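Local coordinates for SusD-like carbohydrate binding protein (Bacteroides vulgatus, PDB 3LEW) that probably binds carbohydrate at the outer membrane as a SusD-family protein, in keeping with a role in nutrient capture, at residues 138-143 against 215-220; 208-213 against 224-229; 298-303 against 376-381; 353-358 against 393-398. All coordinates share one frame; numbering follows the deposited sequence. Where two conformers were deposited one is given.

Interactions 2 and 4 pair helices, interaction 1 sets a loop against a helix-helix turn, and interaction 3 ties two loops together. Both helix pairs are buried and nearly antiparallel, that of interaction 2 close and mostly apolar around a tyrosine, that of interaction 4 wider and spanned by a glutamate. They touch each other through Asn-353, which meets Ser-226 and Asp-227. Interaction 1, partly exposed, sits on the turn linking the two helices of interaction 2 and relies on stacked charges and a water. Interaction 3 lies farthest from the chain's centre yet is largely buried, rich in arginine, and joined to interaction 4 by the Arg-302 to Glu-397 salt bridge.

Interaction 1. Residues 138-143 against 215-220; sequences FAIDKD and YARQWE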
loop_
_atom_site.group_PDB
_atom_site.type_symbol
_atom_site.label_atom_id
_atom_site.label_comp_id
_atom_site.label_asym_id
_atom_site.label_seq_id
_atom_site.Cartn_x
_atom_site.Cartn_y
_atom_site.Cartn_z
ATOM N N PHE A 138 -7.094 4.862 14.369
ATOM C CA PHE A 138 -5.745 5.221 14.810
ATOM C C PHE A 138 -5.020 3.979 15.356
ATOM O O PHE A 138 -5.616 2.875 15.497
ATOM C CB PHE A 138 -5.768 6.353 15.862
ATOM C CG PHE A 138 -6.372 7.626 15.350
ATOM C CD1 PHE A 138 -5.816 8.268 14.245
ATOM C CD2 PHE A 138 -7.494 8.173 15.949
ATOM C CE1 PHE A 138 -6.341 9.451 13.769
ATOM C CE2 PHE A 138 -8.053 9.350 15.471
ATOM C CZ PHE A 138 -7.452 10.004 14.390
ATOM N N ALA A 139 -3.722 4.138 15.570
ATOM C CA ALA A 139 -2.832 3.023 15.980
ATOM C C ALA A 139 -3.433 2.208 17.125
ATOM O O ALA A 139 -4.117 2.741 18.022
ATOM C CB ALA A 139 -1.471 3.552 16.380
ATOM N N ILE A 140 -3.128 0.915 17.108
ATOM C CA ILE A 140 -3.614 0.003 18.134
ATOM C C ILE A 140 -3.158 0.412 19.548
ATOM O O ILE A 140 -3.845 0.114 20.528
ATOM C CB ILE A 140 -3.205 -1.448 17.738
ATOM C CG1 ILE A 140 -3.990 -2.457 18.537
ATOM C CG2 ILE A 140 -1.706 -1.669 17.914
ATOM C CD1 ILE A 140 -3.745 -3.930 18.119
ATOM N N ASP A 141 -2.017 1.094 19.675
ATOM C CA ASP A 141 -1.552 1.548 20.980
ATOM C C ASP A 141 -1.998 2.968 21.320
ATOM O O ASP A 141 -1.780 3.420 22.425
ATOM C CB ASP A 141 -0.028 1.396 21.162
ATOM C CG ASP A 141 0.785 2.249 20.208
ATOM O OD1 ASP A 141 0.363 2.447 19.057
ATOM O OD2 ASP A 141 1.886 2.693 20.628
ATOM N N LYS A 142 -2.683 3.630 20.393
ATOM C CA LYS A 142 -3.286 4.929 20.651
ATOM C C LYS A 142 -4.593 4.675 21.405
ATOM O O LYS A 142 -4.795 5.196 22.489
ATOM C CB LYS A 142 -3.527 5.648 19.340
ATOM C CG LYS A 142 -3.982 7.074 19.453
ATOM C CD LYS A 142 -5.476 7.248 19.587
ATOM C CE LYS A 142 -5.921 8.674 19.156
ATOM N NZ LYS A 142 -7.345 8.932 19.616
ATOM N N ASP A 143 -5.449 3.802 20.861
ATOM C CA ASP A 143 -6.731 3.449 21.480
ATOM C C ASP A 143 -7.044 1.962 21.077
ATOM O O ASP A 143 -7.708 1.794 20.038
ATOM C CB ASP A 143 -7.733 4.505 20.891
ATOM C CG ASP A 143 -9.124 4.504 21.523
ATOM O OD1 ASP A 143 -9.401 3.557 22.279
ATOM O OD2 ASP A 143 -9.956 5.452 21.234
ATOM N N TYR A 215 2.077 -4.257 12.190
ATOM C CA TYR A 215 1.113 -3.199 12.380
ATOM C C TYR A 215 0.323 -3.336 13.675
ATOM O O TYR A 215 -0.002 -2.332 14.304
ATOM C CB TYR A 215 0.154 -3.151 11.193
ATOM C CG TYR A 215 0.750 -2.764 9.853
ATOM C CD1 TYR A 215 2.110 -2.521 9.668
ATOM C CD2 TYR A 215 -0.077 -2.646 8.744
ATOM C CE1 TYR A 215 2.607 -2.165 8.433
ATOM C CE2 TYR A 215 0.436 -2.278 7.524
ATOM C CZ TYR A 215 1.760 -2.039 7.364
ATOM O OH TYR A 215 2.257 -1.730 6.105
ATOM N N ALA A 216 0.081 -4.579 14.086
ATOM C CA ALA A 216 -0.572 -4.916 15.348
ATOM C C ALA A 216 0.333 -4.844 16.592
ATOM O O ALA A 216 -0.132 -5.106 17.710
ATOM C CB ALA A 216 -1.218 -6.342 15.244
ATOM N N ARG A 217 1.619 -4.527 16.397
ATOM C CA ARG A 217 2.616 -4.436 17.474
ATOM C C ARG A 217 2.921 -5.767 18.160
ATOM O O ARG A 217 3.270 -5.806 19.358
ATOM C CB ARG A 217 2.223 -3.313 18.481
ATOM C CG ARG A 217 1.874 -2.039 17.761
ATOM C CD ARG A 217 1.609 -0.831 18.717
ATOM N NE ARG A 217 2.828 -0.336 19.362
ATOM C CZ ARG A 217 3.693 0.506 18.811
ATOM N NH1 ARG A 217 3.504 0.961 17.597
ATOM N NH2 ARG A 217 4.781 0.890 19.487
ATOM N N GLN A 218 2.761 -6.858 17.387
ATOM C CA GLN A 218 3.110 -8.220 17.794
ATOM C C GLN A 218 4.531 -8.502 17.300
ATOM O O GLN A 218 4.741 -9.194 16.293
ATOM C CB GLN A 218 2.118 -9.211 17.172
ATOM C CG GLN A 218 0.722 -9.084 17.775
ATOM C CD GLN A 218 0.675 -9.543 19.210
ATOM O OE1 GLN A 218 1.473 -10.359 19.630
ATOM N NE2 GLN A 218 -0.250 -9.007 19.973
ATOM N N TRP A 219 5.504 -7.879 17.972
ATOM C CA TRP A 219 6.871 -7.824 17.463
ATOM C C TRP A 219 7.484 -9.220 17.332
ATOM O O TRP A 219 8.140 -9.507 16.338
ATOM C CB TRP A 219 7.758 -6.946 18.349
ATOM C CG TRP A 219 7.157 -5.628 18.737
ATOM C CD1 TRP A 219 6.964 -5.152 20.009
ATOM C CD2 TRP A 219 6.689 -4.604 17.854
ATOM N NE1 TRP A 219 6.383 -3.911 19.970
ATOM C CE2 TRP A 219 6.211 -3.545 18.660
ATOM C CE3 TRP A 219 6.601 -4.486 16.474
ATOM C CZ2 TRP A 219 5.679 -2.383 18.116
ATOM C CZ3 TRP A 219 6.076 -3.326 15.932
ATOM C CH2 TRP A 219 5.601 -2.296 16.776
ATOM N N GLU A 220 7.312 -10.059 18.357
ATOM C CA GLU A 220 7.864 -11.423 18.345
ATOM C C GLU A 220 7.334 -12.213 17.147
ATOM O O GLU A 220 8.103 -12.850 16.417
ATOM C CB GLU A 220 7.532 -12.141 19.641
ATOM C CG GLU A 220 8.442 -13.293 19.981
ATOM C CD GLU A 220 9.814 -12.788 20.456
ATOM O OE1 GLU A 220 9.945 -12.235 21.608
ATOM O OE2 GLU A 220 10.736 -12.938 19.652
HETATM O O HOH W 1 -1.375 -0.062 14.855
#
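Ala-139 O is gripped by two amides of its own loop, Lys-142 N at 2.9 Å and, weakly, Asp-143 N at 3.3 Å, which curl residues 138-143. A water bridges the segments, donating to Tyr-215 O at 2.7 Å and accepting from Ile-140 N at 3.0 Å; no direct hydrogen bond joins the loop to residues 215-220, which run from one helix end through the turn to the next helix. Beside it Ile-140 supplies the apolar part. Its CG1 branch stands anti to the backbone N (chi1 -164°), which places CG2 in the crowded position, where it meets Arg-217 CD at 3.5 Å. The same methyl rests against the carbonyl of Ala-216. Arg-217 closes helix 202-215 with a Schellman motif: its phi is positive (66°), and Gln-218 then takes the N-cap position of helix 219-232. The loop thus packs on the turn of an antiparallel helical hairpin, consistent with the TPR-like helical pairs of SusD proteins. Bent at chi3, the arginine lays its guanidinium almost parallel to the carboxylate of Asp-141, the two planes 5° apart. Asp-141 OD2 lies 3.4 Å from Arg-217 NE but over the face, so this salt bridge is one of charges alone, with no N-H aimed at the oxygen. The opposite face is met by the edge of the Trp-219 indole, CZ2 over its centre, while the indole face lies against Arg-217 CA. Asp-141 OD1 has a weak hydrogen bond from Gln-416.

Interaction 2. Residues 208-213 against 224-229; sequences ILSRAC and TYSDKL
Helices 208-213 and 224-229 run nearly antiparallel, at 153°, with their axes 8.3 Å apart and the backbones closest at Ser-210 and Ser-226. The small serines permit this approach. Ser-210 OG comes to 3.1 Å from Ser-226 N, but at an angle too poor for a hydrogen bond; it bonds instead to Leu-206 O in its own helix, just as Ser-226 OG turns back to Ala-222 O. The largest share of the buried surface belongs to Tyr-225. Leu-209 sets its CD1 methyl squarely over one ring face, 3.6 Å from the Tyr-225 ring centroid and only 3° off the normal, a CH-pi contact that meets all six ring carbons about equally. Cys-213, one helical turn further on, brings its sulfur to the ring edge instead: SG is 4.0 Å from Tyr-225 CE2, a sulfur-aromatic contact. Beyond the ring, the phenol OH is hydrogen-bonded to Glu-182. The two helices, joined by a short turn, are consistent with the TPR-like helical hairpins of the SusD family. Helix 170-187 packs on Leu-209 and Tyr-225, whereas helix 346-359 lies against Ser-210 and Ser-226.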
loop_
_atom_site.group_PDB
_atom_site.type_symbol
_atom_site.label_atom_id
_atom_site.label_comp_id
_atom_site.label_asym_id
_atom_site.label_seq_id
_atom_site.Cartn_x
_atom_site.Cartn_y
_atom_site.Cartn_z
ATOM N N ILE A 208 2.395 -11.474 4.325
ATOM C CA ILE A 208 1.243 -10.677 4.822
ATOM C C ILE A 208 1.149 -10.776 6.363
ATOM O O ILE A 208 0.829 -9.779 7.067
ATOM C CB ILE A 208 -0.119 -11.106 4.213
ATOM C CG1 ILE A 208 -0.075 -11.090 2.687
ATOM C CG2 ILE A 208 -1.251 -10.173 4.780
ATOM C CD1 ILE A 208 -1.204 -11.993 2.013
ATOM N N LEU A 209 1.452 -11.966 6.899
ATOM C CA LEU A 209 1.523 -12.151 8.364
ATOM C C LEU A 209 2.538 -11.241 9.012
ATOM O O LEU A 209 2.271 -10.676 10.099
ATOM C CB LEU A 209 1.916 -13.587 8.745
ATOM C CG LEU A 209 0.841 -14.523 9.191
ATOM C CD1 LEU A 209 1.464 -15.892 9.414
ATOM C CD2 LEU A 209 0.127 -13.989 10.435
ATOM N N SER A 210 3.709 -11.125 8.378
ATOM C CA SER A 210 4.795 -10.260 8.869
ATOM C C SER A 210 4.318 -8.826 8.971
ATOM O O SER A 210 4.547 -8.132 9.978
ATOM C CB SER A 210 5.999 -10.318 7.888
ATOM O OG SER A 210 6.567 -11.613 7.960
ATOM N N ARG A 211 3.670 -8.353 7.897
ATOM C CA ARG A 211 3.115 -7.015 7.858
ATOM C C ARG A 211 2.038 -6.828 8.949
ATOM O O ARG A 211 2.059 -5.886 9.733
ATOM C CB ARG A 211 2.504 -6.756 6.469
ATOM C CG ARG A 211 2.022 -5.332 6.299
ATOM C CD ARG A 211 1.280 -5.149 4.973
ATOM N NE ARG A 211 2.168 -5.251 3.808
ATOM C CZ ARG A 211 1.742 -5.145 2.532
ATOM N NH1 ARG A 211 0.452 -5.000 2.243
ATOM N NH2 ARG A 211 2.606 -5.230 1.518
ATOM N N ALA A 212 1.084 -7.741 8.976
ATOM C CA ALA A 212 -0.028 -7.642 9.930
ATOM C C ALA A 212 0.429 -7.641 11.384
ATOM O O ALA A 212 -0.055 -6.842 12.210
ATOM C CB ALA A 212 -1.071 -8.792 9.676
ATOM N N CYS A 213 1.389 -8.513 11.699
ATOM C CA CYS A 213 1.915 -8.582 13.012
ATOM C C CYS A 213 2.704 -7.359 13.378
ATOM O O CYS A 213 2.583 -6.902 14.494
ATOM C CB CYS A 213 2.758 -9.831 13.203
ATOM S SG CYS A 213 1.769 -11.374 13.209
ATOM N N THR A 224 9.319 -13.553 13.854
ATOM C CA THR A 224 9.276 -15.003 13.564
ATOM C C THR A 224 8.885 -15.272 12.125
ATOM O O THR A 224 9.564 -16.032 11.401
ATOM C CB THR A 224 8.307 -15.741 14.499
ATOM O OG1 THR A 224 8.825 -15.672 15.829
ATOM C CG2 THR A 224 8.124 -17.213 14.078
ATOM N N TYR A 225 7.826 -14.615 11.669
ATOM C CA TYR A 225 7.336 -14.886 10.336
ATOM C C TYR A 225 8.260 -14.272 9.274
ATOM O O TYR A 225 8.475 -14.870 8.218
ATOM C CB TYR A 225 5.897 -14.435 10.191
ATOM C CG TYR A 225 4.917 -15.165 11.105
ATOM C CD1 TYR A 225 4.839 -16.551 11.106
ATOM C CD2 TYR A 225 4.065 -14.460 11.944
ATOM C CE1 TYR A 225 3.947 -17.218 11.947
ATOM C CE2 TYR A 225 3.165 -15.114 12.777
ATOM C CZ TYR A 225 3.107 -16.477 12.781
ATOM O OH TYR A 225 2.234 -17.190 13.615
ATOM N N SER A 226 8.805 -13.071 9.517
ATOM C CA SER A 226 9.705 -12.467 8.513
ATOM C C SER A 226 11.055 -13.207 8.459
ATOM O O SER A 226 11.649 -13.331 7.370
ATOM C CB SER A 226 9.862 -10.956 8.764
ATOM O OG SER A 226 10.348 -10.683 10.063
ATOM N N ASP A 227 11.561 -13.678 9.599
ATOM C CA ASP A 227 12.736 -14.554 9.591
ATOM C C ASP A 227 12.483 -15.800 8.695
ATOM O O ASP A 227 13.330 -16.178 7.880
ATOM C CB ASP A 227 13.078 -15.029 11.021
ATOM C CG ASP A 227 13.994 -14.058 11.811
ATOM O OD1 ASP A 227 14.597 -13.100 11.262
ATOM O OD2 ASP A 227 14.155 -14.324 13.032
ATOM N N LYS A 228 11.340 -16.456 8.873
ATOM C CA LYS A 228 10.997 -17.669 8.067
ATOM C C LYS A 228 10.993 -17.348 6.593
ATOM O O LYS A 228 11.506 -18.120 5.790
ATOM C CB LYS A 228 9.615 -18.213 8.460
ATOM C CG LYS A 228 9.581 -18.984 9.788
ATOM C CD LYS A 228 8.138 -19.408 10.247
ATOM C CE LYS A 228 8.143 -20.372 11.461
ATOM N NZ LYS A 228 8.340 -21.781 11.037
ATOM N N LEU A 229 10.382 -16.210 6.234
ATOM C CA LEU A 229 10.303 -15.746 4.841
ATOM C C LEU A 229 11.706 -15.510 4.290
ATOM O O LEU A 229 12.093 -16.103 3.258
ATOM C CB LEU A 229 9.407 -14.523 4.705
ATOM C CG LEU A 229 8.998 -14.208 3.257
ATOM C CD1 LEU A 229 7.768 -13.324 3.171
ATOM C CD2 LEU A 229 10.152 -13.603 2.431
#

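Interaction 3. Residues 298-303 against 376-381; sequences DGDYRK and RGAKTI
The guanidinium of Arg-302 carries the aliphatic stem of Arg-376 on one face, with Arg-376 CG offset toward the rim and Arg-376 CB 3.6 Å from Arg-302 NE, while the carboxylate of Asp-300 lies in plane at its edge. That edge pairing is a side-on bidentate salt bridge: Arg-302 NE donates almost straight (172°) to Asp-300 OD1 at 2.9 Å, and Arg-302 NH2 donates to Asp-300 OD2, each oxygen using its syn lone pair. The anti lone pair of OD1 takes the backbone N of Arg-302, an Asx turn; two N-H groups thus grip OD1 and, with the NH2 bond to OD2, three bonds fix the carboxylate's rotation. Over one face of the Tyr-301 ring sits Arg-376 O, which also accepts from Tyr-301 N at 3.1 Å, nearly along the C=O axis. The tyrosine's hydroxyl reaches the guanidinium edge of Arg-376, whose NH1 donates to Tyr-301 OH at 3.1 Å. A Schellman motif at Gly-377 ends helix 365-376. There the backbones are so close that a beta carbon on Gly-377 would strike Gly-299 O, and a water spans from Asp-298 O to Gly-377 O. Besides Asp-300, Arg-302 has salt bridges to Glu-397 and Glu-401, and Arg-376 to Glu-401 and Glu-253, which probably offset the nearness of the two like charges. The contact fastens the loop before strand 306-309 onto the end of helix 365-376, with helix 387-401 supplying Glu-397 and Glu-401 and helix 239-242 packing Tyr-242 against both arginines.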
loop_
_atom_site.group_PDB
_atom_site.type_symbol
_atom_site.label_atom_id
_atom_site.label_comp_id
_atom_site.label_asym_id
_atom_site.label_seq_id
_atom_site.Cartn_x
_atom_site.Cartn_y
_atom_site.Cartn_z
ATOM N N ASP A 298 24.592 10.496 -2.049
ATOM C CA ASP A 298 25.191 10.317 -3.364
ATOM C C ASP A 298 25.837 8.931 -3.423
ATOM O O ASP A 298 26.493 8.500 -2.460
ATOM C CB ASP A 298 26.284 11.373 -3.611
ATOM C CG ASP A 298 25.733 12.773 -3.844
ATOM O OD1 ASP A 298 24.496 12.959 -4.006
ATOM O OD2 ASP A 298 26.599 13.687 -3.896
ATOM N N GLY A 299 25.641 8.228 -4.533
ATOM C CA GLY A 299 26.041 6.820 -4.642
ATOM C C GLY A 299 24.862 5.858 -4.554
ATOM O O GLY A 299 24.935 4.738 -5.056
ATOM N N ASP A 300 23.756 6.286 -3.937
ATOM C CA ASP A 300 22.544 5.475 -3.874
ATOM C C ASP A 300 21.867 5.635 -5.211
ATOM O O ASP A 300 21.556 6.751 -5.596
ATOM C CB ASP A 300 21.659 6.030 -2.766
ATOM C CG ASP A 300 20.394 5.233 -2.528
ATOM O OD1 ASP A 300 19.736 4.688 -3.481
ATOM O OD2 ASP A 300 19.990 5.228 -1.342
ATOM N N TYR A 301 21.682 4.552 -5.945
ATOM C CA TYR A 301 21.157 4.678 -7.296
ATOM C C TYR A 301 19.712 5.134 -7.358
ATOM O O TYR A 301 19.270 5.584 -8.410
ATOM C CB TYR A 301 21.378 3.415 -8.121
ATOM C CG TYR A 301 20.738 2.119 -7.644
ATOM C CD1 TYR A 301 19.364 1.910 -7.667
ATOM C CD2 TYR A 301 21.543 1.047 -7.242
ATOM C CE1 TYR A 301 18.816 0.667 -7.263
ATOM C CE2 TYR A 301 21.004 -0.180 -6.866
ATOM C CZ TYR A 301 19.633 -0.354 -6.861
ATOM O OH TYR A 301 19.149 -1.608 -6.511
ATOM N N ARG A 302 18.977 5.065 -6.240
ATOM C CA ARG A 302 17.622 5.580 -6.214
ATOM C C ARG A 302 17.590 7.115 -6.370
ATOM O O ARG A 302 16.594 7.675 -6.890
ATOM C CB ARG A 302 16.878 5.115 -4.953
ATOM C CG ARG A 302 16.800 3.579 -4.831
ATOM C CD ARG A 302 16.300 3.122 -3.472
ATOM N NE ARG A 302 17.261 3.503 -2.416
ATOM C CZ ARG A 302 17.046 3.309 -1.117
ATOM N NH1 ARG A 302 15.963 2.645 -0.702
ATOM N NH2 ARG A 302 17.948 3.706 -0.222
ATOM N N LYS A 303 18.657 7.763 -5.923
ATOM C CA LYS A 303 18.750 9.222 -5.927
ATOM C C LYS A 303 18.791 9.730 -7.382
ATOM O O LYS A 303 18.232 10.780 -7.687
ATOM C CB LYS A 303 19.975 9.686 -5.158
ATOM C CG LYS A 303 19.987 11.171 -4.854
ATOM C CD LYS A 303 21.226 11.582 -4.087
ATOM C CE LYS A 303 21.028 12.946 -3.426
ATOM N NZ LYS A 303 22.182 13.313 -2.568
ATOM N N ARG A 376 21.216 -1.006 -2.362
ATOM C CA ARG A 376 20.854 0.177 -3.144
ATOM C C ARG A 376 22.002 1.188 -3.315
ATOM O O ARG A 376 21.853 2.173 -4.028
ATOM C CB ARG A 376 19.658 0.869 -2.511
ATOM C CG ARG A 376 18.436 -0.032 -2.299
ATOM C CD ARG A 376 17.877 -0.631 -3.576
ATOM N NE ARG A 376 16.709 -1.458 -3.302
ATOM C CZ ARG A 376 16.491 -2.667 -3.807
ATOM N NH1 ARG A 376 17.342 -3.243 -4.668
ATOM N NH2 ARG A 376 15.393 -3.317 -3.437
ATOM N N GLY A 377 23.134 0.969 -2.662
ATOM C CA GLY A 377 24.237 1.936 -2.733
ATOM C C GLY A 377 24.194 3.044 -1.686
ATOM O O GLY A 377 24.953 3.994 -1.763
ATOM N N ALA A 378 23.301 2.910 -0.714
ATOM C CA ALA A 378 23.162 3.843 0.385
ATOM C C ALA A 378 24.267 3.622 1.435
ATOM O O ALA A 378 24.805 2.522 1.572
ATOM C CB ALA A 378 21.800 3.671 1.034
ATOM N N LYS A 379 24.580 4.677 2.181
ATOM C CA LYS A 379 25.578 4.572 3.221
ATOM C C LYS A 379 25.015 3.694 4.338
ATOM O O LYS A 379 23.860 3.877 4.756
ATOM C CB LYS A 379 25.980 5.957 3.720
ATOM C CG LYS A 379 27.100 6.573 2.905
ATOM N N THR A 380 25.823 2.735 4.787
ATOM C CA THR A 380 25.441 1.874 5.909
ATOM C C THR A 380 25.586 2.596 7.257
ATOM O O THR A 380 26.310 3.587 7.371
ATOM C CB THR A 380 26.214 0.568 5.885
ATOM O OG1 THR A 380 27.611 0.856 5.865
ATOM C CG2 THR A 380 25.822 -0.232 4.628
ATOM N N ILE A 381 24.862 2.100 8.244
ATOM C CA ILE A 381 24.865 2.685 9.575
ATOM C C ILE A 381 26.029 2.025 10.308
ATOM O O ILE A 381 26.073 0.795 10.400
ATOM C CB ILE A 381 23.562 2.408 10.353
ATOM C CG1 ILE A 381 22.303 2.961 9.646
ATOM C CG2 ILE A 381 23.659 2.954 11.809
ATOM C CD1 ILE A 381 22.351 4.424 9.303
HETATM O O HOH W 2 26.010 6.243 -0.682
#

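Interaction 4. Residues 353-358 against 393-398; sequences NAEAKA and TIWLER
One direct hydrogen bond crosses between helices 353-358 and 393-398: Trp-395 NE1 donates to Glu-355 OE2 at 3.0 Å, nearly straight at 173°. The acceptor lies exactly in the indole plane, but the N-H meets the carboxylate from above its own plane, since the two flat groups are turned 71° apart. Glu-355 gets there by stretching out, with CG anti to the backbone N and the chain extended beyond. Charge and water serve the other oxygen. A water donates to Glu-355 OE1 at 2.7 Å and accepts from Arg-398 NH1 at 2.8 Å, so it mediates between opposite charges that are 4.4 Å apart from OE1 to NH1. The stronger partners of both groups lie beyond the pair: Arg-414 forms a salt bridge with Glu-355 OE1, and Asp-411 with Arg-398 NE. These surroundings would probably keep the buried glutamate ionised. The apolar part rests on Ile-394, whose CD1 tip enters between Ala-354 and Ala-358, 3.9 Å from Ala-354 CB, and whose CG2 branch packs on the stem of Glu-355. With axes 10.2 Å apart, the two segments form an antiparallel pair (164°), consistent with the helical, TPR-like part of the SusD fold. Helix 365-376 packs Leu-369 against Ile-394, and helix 202-215 touches both Glu-355, through Leu-214, and Arg-398, through Tyr-215.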
loop_
_atom_site.group_PDB
_atom_site.type_symbol
_atom_site.label_atom_id
_atom_site.label_comp_id
_atom_site.label_asym_id
_atom_site.label_seq_id
_atom_site.Cartn_x
_atom_site.Cartn_y
_atom_site.Cartn_z
ATOM N N ASN A 353 11.349 -7.042 9.261
ATOM C CA ASN A 353 12.277 -7.774 10.116
ATOM C C ASN A 353 13.134 -6.814 10.960
ATOM O O ASN A 353 13.237 -6.965 12.201
ATOM C CB ASN A 353 13.107 -8.718 9.260
ATOM C CG ASN A 353 13.877 -9.718 10.063
ATOM O OD1 ASN A 353 15.098 -9.580 10.195
ATOM N ND2 ASN A 353 13.193 -10.782 10.583
ATOM N N ALA A 354 13.730 -5.811 10.307
ATOM C CA ALA A 354 14.502 -4.789 11.028
ATOM C C ALA A 354 13.700 -4.067 12.092
ATOM O O ALA A 354 14.137 -3.928 13.228
ATOM C CB ALA A 354 15.153 -3.768 10.066
ATOM N N GLU A 355 12.503 -3.624 11.753
ATOM C CA GLU A 355 11.689 -2.868 12.700
ATOM C C GLU A 355 11.205 -3.712 13.901
ATOM O O GLU A 355 11.249 -3.262 15.051
ATOM C CB GLU A 355 10.495 -2.219 11.966
ATOM C CG GLU A 355 9.720 -1.304 12.879
ATOM C CD GLU A 355 8.609 -0.496 12.185
ATOM O OE1 GLU A 355 8.615 -0.373 10.932
ATOM O OE2 GLU A 355 7.760 0.069 12.957
ATOM N N ALA A 356 10.750 -4.943 13.631
ATOM C CA ALA A 356 10.337 -5.826 14.701
ATOM C C ALA A 356 11.523 -6.071 15.641
ATOM O O ALA A 356 11.402 -5.983 16.865
ATOM C CB ALA A 356 9.836 -7.138 14.122
ATOM N N LYS A 357 12.682 -6.335 15.058
ATOM C CA LYS A 357 13.874 -6.544 15.879
ATOM C C LYS A 357 14.280 -5.290 16.733
ATOM O O LYS A 357 14.741 -5.432 17.870
ATOM C CB LYS A 357 15.030 -7.064 15.017
ATOM C CG LYS A 357 14.830 -8.525 14.626
ATOM C CD LYS A 357 15.823 -8.993 13.584
ATOM C CE LYS A 357 15.675 -10.517 13.364
ATOM N NZ LYS A 357 16.531 -10.968 12.182
ATOM N N ALA A 358 14.107 -4.097 16.185
ATOM C CA ALA A 358 14.396 -2.835 16.909
ATOM C C ALA A 358 13.503 -2.735 18.146
ATOM O O ALA A 358 13.982 -2.458 19.227
ATOM C CB ALA A 358 14.215 -1.612 16.003
ATOM N N THR A 393 15.262 5.749 11.803
ATOM C CA THR A 393 16.131 5.453 10.648
ATOM C C THR A 393 15.492 4.384 9.749
ATOM O O THR A 393 15.534 4.473 8.514
ATOM C CB THR A 393 17.556 5.047 11.124
ATOM O OG1 THR A 393 18.085 6.108 11.939
ATOM C CG2 THR A 393 18.480 4.831 9.946
ATOM N N ILE A 394 14.865 3.407 10.385
ATOM C CA ILE A 394 14.096 2.376 9.669
ATOM C C ILE A 394 12.877 2.985 8.954
ATOM O O ILE A 394 12.634 2.729 7.777
ATOM C CB ILE A 394 13.722 1.198 10.591
ATOM C CG1 ILE A 394 14.986 0.513 11.069
ATOM C CG2 ILE A 394 12.772 0.195 9.835
ATOM C CD1 ILE A 394 14.758 -0.536 12.131
ATOM N N TRP A 395 12.132 3.816 9.656
ATOM C CA TRP A 395 10.977 4.508 9.066
ATOM C C TRP A 395 11.394 5.381 7.860
ATOM O O TRP A 395 10.634 5.481 6.874
ATOM C CB TRP A 395 10.273 5.354 10.109
ATOM C CG TRP A 395 9.660 4.550 11.246
ATOM C CD1 TRP A 395 9.284 3.229 11.227
ATOM C CD2 TRP A 395 9.303 5.048 12.526
ATOM N NE1 TRP A 395 8.737 2.884 12.444
ATOM C CE2 TRP A 395 8.764 3.973 13.263
ATOM C CE3 TRP A 395 9.448 6.292 13.155
ATOM C CZ2 TRP A 395 8.307 4.122 14.585
ATOM C CZ3 TRP A 395 9.012 6.429 14.481
ATOM C CH2 TRP A 395 8.440 5.352 15.166
ATOM N N LEU A 396 12.555 6.030 7.944
ATOM C CA LEU A 396 13.051 6.836 6.832
ATOM C C LEU A 396 13.384 5.947 5.647
ATOM O O LEU A 396 13.035 6.266 4.510
ATOM C CB LEU A 396 14.262 7.689 7.210
ATOM C CG LEU A 396 13.894 9.000 7.910
ATOM C CD1 LEU A 396 15.082 9.522 8.703
ATOM C CD2 LEU A 396 13.416 10.022 6.903
ATOM N N GLU A 397 14.042 4.833 5.910
ATOM C CA GLU A 397 14.368 3.891 4.813
ATOM C C GLU A 397 13.093 3.294 4.185
ATOM O O GLU A 397 13.066 3.046 2.980
ATOM C CB GLU A 397 15.374 2.821 5.289
ATOM C CG GLU A 397 16.066 2.074 4.173
ATOM C CD GLU A 397 16.873 2.961 3.241
ATOM O OE1 GLU A 397 17.626 3.850 3.696
ATOM O OE2 GLU A 397 16.678 2.789 2.028
ATOM N N ARG A 398 12.023 3.059 4.969
ATOM C CA ARG A 398 10.730 2.702 4.372
ATOM C C ARG A 398 10.232 3.762 3.366
ATOM O O ARG A 398 9.772 3.408 2.305
ATOM C CB ARG A 398 9.638 2.506 5.445
ATOM C CG ARG A 398 9.854 1.290 6.308
ATOM C CD ARG A 398 8.791 1.190 7.435
ATOM N NE ARG A 398 7.463 1.060 6.890
ATOM C CZ ARG A 398 6.849 -0.078 6.554
ATOM N NH1 ARG A 398 7.413 -1.248 6.748
ATOM N NH2 ARG A 398 5.636 -0.030 6.005
HETATM O O HOH W 3 9.393 -1.787 8.708
#